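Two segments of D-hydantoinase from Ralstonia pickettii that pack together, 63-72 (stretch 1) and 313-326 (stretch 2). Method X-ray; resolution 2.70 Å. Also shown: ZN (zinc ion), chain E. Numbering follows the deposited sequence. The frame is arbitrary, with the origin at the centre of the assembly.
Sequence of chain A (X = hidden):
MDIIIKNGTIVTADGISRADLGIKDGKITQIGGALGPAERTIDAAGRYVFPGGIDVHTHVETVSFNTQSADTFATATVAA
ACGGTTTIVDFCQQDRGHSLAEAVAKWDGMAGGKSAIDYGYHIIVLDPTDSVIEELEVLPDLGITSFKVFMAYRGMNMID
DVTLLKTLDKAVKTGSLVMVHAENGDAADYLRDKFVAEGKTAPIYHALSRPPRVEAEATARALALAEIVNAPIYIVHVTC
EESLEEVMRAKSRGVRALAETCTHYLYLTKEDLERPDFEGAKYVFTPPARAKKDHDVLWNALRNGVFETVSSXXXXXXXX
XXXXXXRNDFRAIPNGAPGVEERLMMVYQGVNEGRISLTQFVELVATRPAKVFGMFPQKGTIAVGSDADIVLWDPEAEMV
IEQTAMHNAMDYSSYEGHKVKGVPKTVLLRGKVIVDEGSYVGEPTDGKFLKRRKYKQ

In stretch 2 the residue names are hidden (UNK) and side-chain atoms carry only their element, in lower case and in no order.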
ATOM      1  N   VAL A  63       4.036 -37.169  17.414  1.00 58.11           N
ATOM      2  CA  VAL A  63       4.450 -37.363  18.803  1.00 62.80           C
ATOM      3  C   VAL A  63       4.965 -36.016  19.334  1.00 66.17           C
ATOM      4  O   VAL A  63       6.050 -35.564  18.958  1.00 66.11           O
ATOM      5  CB  VAL A  63       5.574 -38.427  18.926  1.00 61.36           C
ATOM      6  CG1 VAL A  63       6.017 -38.545  20.377  1.00 60.86           C
ATOM      7  CG2 VAL A  63       5.078 -39.774  18.420  1.00 60.60           C
ATOM      8  N   SER A  64       4.171 -35.372  20.192  1.00 70.02           N
ATOM      9  CA  SER A  64       4.537 -34.077  20.772  1.00 73.32           C
ATOM     10  C   SER A  64       4.713 -34.141  22.286  1.00 75.88           C
ATOM     11  O   SER A  64       3.761 -34.384  23.032  1.00 75.17           O
ATOM     12  CB  SER A  64       3.487 -33.014  20.438  1.00 72.79           C
ATOM     13  OG  SER A  64       3.734 -31.814  21.157  1.00 71.09           O
ATOM     14  N   PHE A  65       5.943 -33.902  22.726  1.00 78.68           N
ATOM     15  CA  PHE A  65       6.281 -33.930  24.138  1.00 81.33           C
ATOM     16  C   PHE A  65       5.982 -35.305  24.733  1.00 81.77           C
ATOM     17  O   PHE A  65       5.115 -35.449  25.602  1.00 82.18           O
ATOM     18  CB  PHE A  65       5.508 -32.842  24.897  1.00 83.31           C
ATOM     19  CG  PHE A  65       6.121 -32.480  26.226  1.00 86.65           C
ATOM     20  CD1 PHE A  65       7.395 -31.912  26.289  1.00 87.58           C
ATOM     21  CD2 PHE A  65       5.434 -32.718  27.418  1.00 87.87           C
ATOM     22  CE1 PHE A  65       7.978 -31.584  27.519  1.00 88.62           C
ATOM     23  CE2 PHE A  65       6.007 -32.393  28.656  1.00 88.73           C
ATOM     24  CZ  PHE A  65       7.282 -31.825  28.705  1.00 88.84           C
ATOM     25  N   ASN A  66       6.697 -36.314  24.238  1.00 81.36           N
ATOM     26  CA  ASN A  66       6.563 -37.691  24.711  1.00 80.38           C
ATOM     27  C   ASN A  66       5.201 -38.356  24.478  1.00 78.24           C
ATOM     28  O   ASN A  66       5.104 -39.584  24.461  1.00 77.74           O
ATOM     29  CB  ASN A  66       6.915 -37.751  26.200  1.00 82.59           C
ATOM     30  CG  ASN A  66       6.879 -39.160  26.752  1.00 84.84           C
ATOM     31  OD1 ASN A  66       7.581 -40.050  26.265  1.00 85.72           O
ATOM     32  ND2 ASN A  66       6.058 -39.374  27.776  1.00 86.09           N
ATOM     33  N   THR A  67       4.153 -37.556  24.302  1.00 75.67           N
ATOM     34  CA  THR A  67       2.816 -38.101  24.071  1.00 72.30           C
ATOM     35  C   THR A  67       2.522 -38.232  22.570  1.00 68.93           C
ATOM     36  O   THR A  67       3.066 -37.486  21.751  1.00 67.92           O
ATOM     37  CB  THR A  67       1.730 -37.215  24.736  1.00 73.34           C
ATOM     38  OG1 THR A  67       0.451 -37.849  24.613  1.00 73.95           O
ATOM     39  CG2 THR A  67       1.670 -35.847  24.074  1.00 73.63           C
ATOM     40  N   GLN A  68       1.663 -39.185  22.216  1.00 64.63           N
ATOM     41  CA  GLN A  68       1.312 -39.413  20.819  1.00 60.36           C
ATOM     42  C   GLN A  68      -0.068 -38.890  20.455  1.00 56.05           C
ATOM     43  O   GLN A  68      -0.947 -38.770  21.310  1.00 55.19           O
ATOM     44  CB  GLN A  68       1.359 -40.899  20.493  1.00 62.26           C
ATOM     45  CG  GLN A  68       2.688 -41.552  20.759  1.00 66.28           C
ATOM     46  CD  GLN A  68       2.744 -42.954  20.195  1.00 68.42           C
ATOM     47  OE1 GLN A  68       2.675 -43.145  18.979  1.00 69.98           O
ATOM     48  NE2 GLN A  68       2.859 -43.946  21.075  1.00 68.49           N
ATOM     49  N   SER A  69      -0.250 -38.595  19.172  1.00 50.77           N
ATOM     50  CA  SER A  69      -1.519 -38.092  18.668  1.00 45.89           C
ATOM     51  C   SER A  69      -2.581 -39.186  18.647  1.00 43.09           C
ATOM     52  O   SER A  69      -2.273 -40.366  18.465  1.00 41.80           O
ATOM     53  CB  SER A  69      -1.330 -37.521  17.263  1.00 45.79           C
ATOM     54  OG  SER A  69      -0.647 -38.437  16.425  1.00 44.38           O
ATOM     55  N   ALA A  70      -3.832 -38.785  18.836  1.00 39.88           N
ATOM     56  CA  ALA A  70      -4.948 -39.718  18.849  1.00 38.06           C
ATOM     57  C   ALA A  70      -5.054 -40.495  17.537  1.00 37.45           C
ATOM     58  O   ALA A  70      -5.304 -41.697  17.542  1.00 37.53           O
ATOM     59  CB  ALA A  70      -6.241 -38.968  19.124  1.00 38.29           C
ATOM     60  N   ASP A  71      -4.868 -39.804  16.417  1.00 35.50           N
ATOM     61  CA  ASP A  71      -4.943 -40.448  15.115  1.00 33.95           C
ATOM     62  C   ASP A  71      -3.612 -41.033  14.701  1.00 32.83           C
ATOM     63  O   ASP A  71      -2.555 -40.572  15.125  1.00 32.42           O
ATOM     64  CB  ASP A  71      -5.384 -39.463  14.021  1.00 34.43           C
ATOM     65  CG  ASP A  71      -6.882 -39.429  13.832  1.00 34.97           C
ATOM     66  OD1 ASP A  71      -7.539 -40.469  14.049  1.00 36.16           O
ATOM     67  OD2 ASP A  71      -7.404 -38.363  13.446  1.00 36.25           O
ATOM     68  N   THR A  72      -3.683 -42.057  13.858  1.00 31.90           N
ATOM     69  CA  THR A  72      -2.502 -42.715  13.319  1.00 30.29           C
ATOM     70  C   THR A  72      -2.651 -42.591  11.813  1.00 28.74           C
ATOM     71  O   THR A  72      -3.673 -42.115  11.326  1.00 28.58           O
ATOM     72  CB  THR A  72      -2.457 -44.213  13.684  1.00 30.36           C
ATOM     73  OG1 THR A  72      -3.631 -44.866  13.182  1.00 31.47           O
ATOM     74  CG2 THR A  72      -2.379 -44.392  15.191  1.00 28.16           C
ATOM     75  N   UNK A 313      -4.351 -28.895   7.786  1.00 24.56           N
ATOM     76  CA  UNK A 313      -3.424 -28.800   8.925  1.00 25.49           C
ATOM     77  C   UNK A 313      -4.018 -29.680  10.029  1.00 23.80           C
ATOM     78  O   UNK A 313      -4.113 -29.285  11.194  1.00 22.99           O
ATOM     79  c   UNK A 313      -2.110 -27.178  10.408  1.00 27.48           C
ATOM     80  c   UNK A 313      -3.268 -27.348   9.414  1.00 25.62           C
ATOM     81  o   UNK A 313      -2.130 -26.210  11.203  1.00 29.65           O
ATOM     82  o   UNK A 313      -1.168 -28.003  10.384  1.00 25.19           O
ATOM     83  N   UNK A 314      -4.424 -30.879   9.620  1.00 22.91           N
ATOM     84  CA  UNK A 314      -5.033 -31.870  10.499  1.00 23.76           C
ATOM     85  C   UNK A 314      -4.128 -32.371  11.628  1.00 24.19           C
ATOM     86  O   UNK A 314      -3.015 -32.861  11.392  1.00 22.25           O
ATOM     87  c   UNK A 314      -5.510 -33.073   9.670  1.00 22.97           C
ATOM     88  c   UNK A 314      -6.168 -34.146  10.482  1.00 22.95           C
ATOM     89  n   UNK A 314      -6.700 -35.897  11.695  1.00 21.62           N
ATOM     90  c   UNK A 314      -5.683 -35.306  10.986  1.00 21.58           C
ATOM     91  n   UNK A 314      -7.479 -34.065  10.899  1.00 23.90           N
ATOM     92  c   UNK A 314      -7.774 -35.129  11.627  1.00 22.94           C
ATOM     93  N   UNK A 315      -4.631 -32.240  12.850  1.00 24.39           N
ATOM     94  CA  UNK A 315      -3.937 -32.687  14.050  1.00 27.28           C
ATOM     95  C   UNK A 315      -4.939 -33.454  14.907  1.00 28.53           C
ATOM     96  O   UNK A 315      -6.152 -33.320  14.727  1.00 28.39           O
ATOM     97  c   UNK A 315      -3.392 -31.499  14.841  1.00 26.98           C
ATOM     98  s   UNK A 315      -2.002 -30.681  14.052  1.00 29.19           S
ATOM     99  N   UNK A 316      -4.440 -34.251  15.841  1.00 29.65           N
ATOM    100  CA  UNK A 316      -5.326 -35.027  16.688  1.00 31.83           C
ATOM    101  C   UNK A 316      -4.909 -35.040  18.150  1.00 32.66           C
ATOM    102  O   UNK A 316      -4.196 -35.937  18.597  1.00 34.66           O
ATOM    103  o   UNK A 316      -4.160 -36.909  15.678  1.00 33.60           O
ATOM    104  c   UNK A 316      -5.423 -36.459  16.150  1.00 31.81           C
ATOM    105  N   UNK A 317      -5.348 -34.032  18.894  1.00 32.32           N
ATOM    106  CA  UNK A 317      -5.043 -33.955  20.312  1.00 32.74           C
ATOM    107  C   UNK A 317      -6.366 -34.079  21.054  1.00 33.93           C
ATOM    108  O   UNK A 317      -7.160 -33.139  21.084  1.00 34.84           O
ATOM    109  c   UNK A 317      -3.087 -32.404  19.932  1.00 32.20           C
ATOM    110  c   UNK A 317      -0.384 -35.052  20.334  1.00 32.72           C
ATOM    111  n   UNK A 317      -1.496 -31.485  18.638  1.00 33.69           N
ATOM    112  c   UNK A 317      -0.961 -32.653  19.115  1.00 33.15           C
ATOM    113  c   UNK A 317      -1.638 -34.481  20.554  1.00 32.37           C
ATOM    114  c   UNK A 317       0.299 -33.225  18.892  1.00 33.00           C
ATOM    115  c   UNK A 317      -1.938 -33.260  19.937  1.00 32.06           C
ATOM    116  c   UNK A 317      -4.375 -32.625  20.649  1.00 31.63           C
ATOM    117  c   UNK A 317       0.569 -34.422  19.509  1.00 33.19           C
ATOM    118  c   UNK A 317      -2.770 -31.343  19.133  1.00 32.97           C
ATOM    119  N   UNK A 318      -6.604 -35.250  21.632  1.00 34.15           N
ATOM    120  CA  UNK A 318      -7.833 -35.506  22.364  1.00 34.48           C
ATOM    121  C   UNK A 318      -8.173 -34.339  23.262  1.00 35.04           C
ATOM    122  O   UNK A 318      -7.308 -33.798  23.951  1.00 35.09           O
ATOM    123  c   UNK A 318      -7.697 -36.766  23.218  1.00 34.70           C
ATOM    124  c   UNK A 318      -8.633 -38.410  21.576  1.00 33.80           C
ATOM    125  c   UNK A 318      -7.288 -39.179  23.544  1.00 34.77           C
ATOM    126  c   UNK A 318      -7.462 -38.091  22.500  1.00 35.09           C
ATOM    127  N   UNK A 319      -9.438 -33.942  23.249  1.00 35.55           N
ATOM    128  CA  UNK A 319      -9.859 -32.847  24.092  1.00 36.69           C
ATOM    129  C   UNK A 319      -9.623 -33.269  25.533  1.00 39.01           C
ATOM    130  O   UNK A 319      -9.175 -32.471  26.357  1.00 39.36           O
ATOM    131  c   UNK A 319     -12.817 -29.502  26.541  1.00 32.30           C
ATOM    132  c   UNK A 319     -11.714 -29.244  25.731  1.00 32.25           C
ATOM    133  c   UNK A 319     -11.858 -31.479  24.807  1.00 32.58           C
ATOM    134  c   UNK A 319     -12.958 -31.726  25.618  1.00 31.13           C
ATOM    135  c   UNK A 319     -13.440 -30.747  26.483  1.00 31.58           C
ATOM    136  c   UNK A 319     -11.242 -30.231  24.870  1.00 32.43           C
ATOM    137  c   UNK A 319     -11.338 -32.536  23.885  1.00 34.29           C
ATOM    138  N   UNK A 320      -9.920 -34.532  25.827  1.00 41.61           N
ATOM    139  CA  UNK A 320      -9.733 -35.049  27.173  1.00 44.01           C
ATOM    140  C   UNK A 320      -8.289 -35.483  27.409  1.00 44.94           C
ATOM    141  O   UNK A 320      -7.571 -34.897  28.221  1.00 47.06           O
ATOM    142  c   UNK A 320     -10.705 -36.606  28.891  1.00 50.24           C
ATOM    143  c   UNK A 320     -11.765 -38.013  30.674  1.00 55.10           C
ATOM    144  c   UNK A 320     -11.725 -37.690  29.183  1.00 53.88           C
ATOM    145  c   UNK A 320     -10.668 -36.222  27.429  1.00 44.93           C
ATOM    146  n   UNK A 320     -12.791 -39.053  30.982  1.00 57.03           N
ATOM    147  N   UNK A 321      -7.842 -36.498  26.695  1.00 44.29           N
ATOM    148  CA  UNK A 321      -6.477 -36.938  26.896  1.00 45.82           C
ATOM    149  C   UNK A 321      -5.349 -35.918  26.749  1.00 46.24           C
ATOM    150  O   UNK A 321      -4.470 -35.850  27.606  1.00 46.05           O
ATOM    151  N   UNK A 322      -5.376 -35.108  25.692  1.00 47.29           N
ATOM    152  CA  UNK A 322      -4.295 -34.154  25.427  1.00 47.61           C
ATOM    153  C   UNK A 322      -4.486 -32.665  25.749  1.00 47.32           C
ATOM    154  O   UNK A 322      -3.624 -32.049  26.379  1.00 46.75           O
ATOM    155  n   UNK A 322      -3.804 -37.756  22.714  1.00 51.59           N
ATOM    156  c   UNK A 322      -3.679 -35.727  23.545  1.00 50.72           C
ATOM    157  c   UNK A 322      -3.875 -34.304  23.965  1.00 48.90           C
ATOM    158  c   UNK A 322      -2.786 -37.742  23.556  1.00 51.81           C
ATOM    159  n   UNK A 322      -2.689 -36.529  24.070  1.00 51.54           N
ATOM    160  c   UNK A 322      -4.378 -36.508  22.689  1.00 50.89           C
ATOM    161  N   UNK A 323      -5.590 -32.078  25.298  1.00 47.06           N
ATOM    162  CA  UNK A 323      -5.846 -30.660  25.556  1.00 46.61           C
ATOM    163  C   UNK A 323      -5.826 -30.387  27.060  1.00 47.05           C
ATOM    164  O   UNK A 323      -5.456 -29.297  27.509  1.00 45.69           O
ATOM    165  c   UNK A 323      -6.465 -29.357  21.277  1.00 35.35           C
ATOM    166  c   UNK A 323      -7.285 -30.329  23.448  1.00 41.41           C
ATOM    167  c   UNK A 323      -6.344 -29.326  22.788  1.00 39.07           C
ATOM    168  n   UNK A 323      -5.634 -28.299  20.661  1.00 34.51           N
ATOM    169  c   UNK A 323      -7.206 -30.255  24.971  1.00 44.53           C
ATOM    170  N   UNK A 324      -6.218 -31.401  27.822  1.00 48.00           N
ATOM    171  CA  UNK A 324      -6.273 -31.332  29.272  1.00 49.07           C
ATOM    172  C   UNK A 324      -5.034 -30.774  29.957  1.00 49.56           C
ATOM    173  O   UNK A 324      -5.150 -29.993  30.898  1.00 48.86           O
ATOM    174  o   UNK A 324      -8.518 -31.963  30.971  1.00 57.33           O
ATOM    175  o   UNK A 324      -8.657 -33.860  29.879  1.00 54.17           O
ATOM    176  c   UNK A 324      -6.576 -32.715  29.843  1.00 50.27           C
ATOM    177  c   UNK A 324      -8.018 -32.860  30.255  1.00 53.14           C
ATOM    178  N   UNK A 325      -3.851 -31.177  29.512  1.00 50.37           N
ATOM    179  CA  UNK A 325      -2.647 -30.672  30.142  1.00 52.72           C
ATOM    180  C   UNK A 325      -2.464 -29.204  29.784  1.00 53.46           C
ATOM    181  O   UNK A 325      -1.508 -28.822  29.114  1.00 55.23           O
ATOM    182  n   UNK A 325       2.420 -33.656  26.957  1.00 72.48           N
ATOM    183  n   UNK A 325       0.658 -32.210  26.625  1.00 68.87           N
ATOM    184  c   UNK A 325      -1.424 -31.497  29.726  1.00 54.89           C
ATOM    185  c   UNK A 325      -1.079 -31.486  28.252  1.00 59.59           C
ATOM    186  c   UNK A 325       1.698 -32.890  26.147  1.00 71.08           C
ATOM    187  c   UNK A 325       0.228 -32.240  28.022  1.00 64.09           C
ATOM    188  n   UNK A 325       2.015 -32.807  24.858  1.00 71.70           N
ATOM    189  N   UNK A 326      -3.401 -28.383  30.239  1.00 53.22           N
ATOM    190  CA  UNK A 326      -3.340 -26.963  29.966  1.00 52.74           C
ATOM    191  C   UNK A 326      -4.529 -26.229  30.554  1.00 52.89           C
ATOM    192  O   UNK A 326      -4.734 -25.051  30.264  1.00 53.34           O
TER
HETATM  193 ZN    ZN E 501       1.008 -27.573  10.238  1.00 21.03          ZN

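Position 313 has two side-chain carbons, the second carrying two oxygens, one of which lies 2.2 Å from the zinc ion ZN: Asp313, whose OD1 joins three ligand atoms from elsewhere in the structure. At 314 one carbon leads to a five-membered ring of three carbons and two nitrogens, and a ring nitrogen lies 3.1 Å from Asp71 OD2. The residue is His314; its NE2, at the ring edge, donates a hydrogen bond to that oxygen. Position 315 carries one carbon and one sulfur; its CA-to-CB bond points away from stretch 1, and nothing in the side chain touches that stretch. It is Cys315.

Position 316 has one carbon and one oxygen, the latter 3.1 Å from Asp71 N. This is Ser316, which accepts twice: Asp71 N donates to Ser316 OG, and Ala70 N donates to Ser316 O at 2.9 Å. At 317 one carbon precedes fused five- and six-membered rings of eight carbons and one nitrogen, and ring carbons lie against Ser64 and Ser69, which identifies Trp317. Its CA-to-CB bond points away, yet the indole reaches back, placing CH2 3.4 Å from Ser64 CB and CZ3 3.6 Å from Ser69 CA. Position 318 has four carbons forked at the second, one of them 3.5 Å from Ala70 CB; it is Leu318, and the apolar contact is made by CD2.

Three positions without contact follow. One carbon and a six-carbon ring make 319 Phe319; four carbons in a row ending in nitrogen make 320 Lys320; 321 has no side-chain atoms and is Gly321, where an ideal CB would clash with Leu318 CD1 at 2.8 Å.

Position 322 again has one carbon and a five-membered ring with two nitrogens, and its CA-to-CB bond points toward stretch 1; a ring carbon lies near Gln68 O and Thr67 OG1. It is His322, whose CE1 is 3.1 Å from Gln68 O and 3.4 Å from Thr67 OG1. The four-carbon chain with terminal nitrogen at 323 is Lys323, and the two carbons with two oxygens at 324 are Asp324; neither touches stretch 1. At 325 three carbons, a nitrogen and a carbon bearing two more nitrogens extend to the turn, where one terminal nitrogen lies near Ser64 O and the other near the Phe65 ring: Arg325. Its NH2 donates to Ser64 O (3.0 Å), although the position of that oxygen is less certain, and its NH1 approaches the Phe65 ring edge, 3.2 Å from Phe65 CD2. Position 326 lacks a side chain and is Gly326.

The contact buries 584 Å² in total. Ser316 anchors one end by engaging consecutive backbone amides, with His314 holding the Asp71 carboxylate alongside. Trp317 and His322 fill the middle, and the extended Arg325 reaches the type I' turn from Ser64 to Thr67, so polar bonds at both ends bracket close side-chain packing.

Stretch 2 313-326: DHCSWLFKGHKDRG
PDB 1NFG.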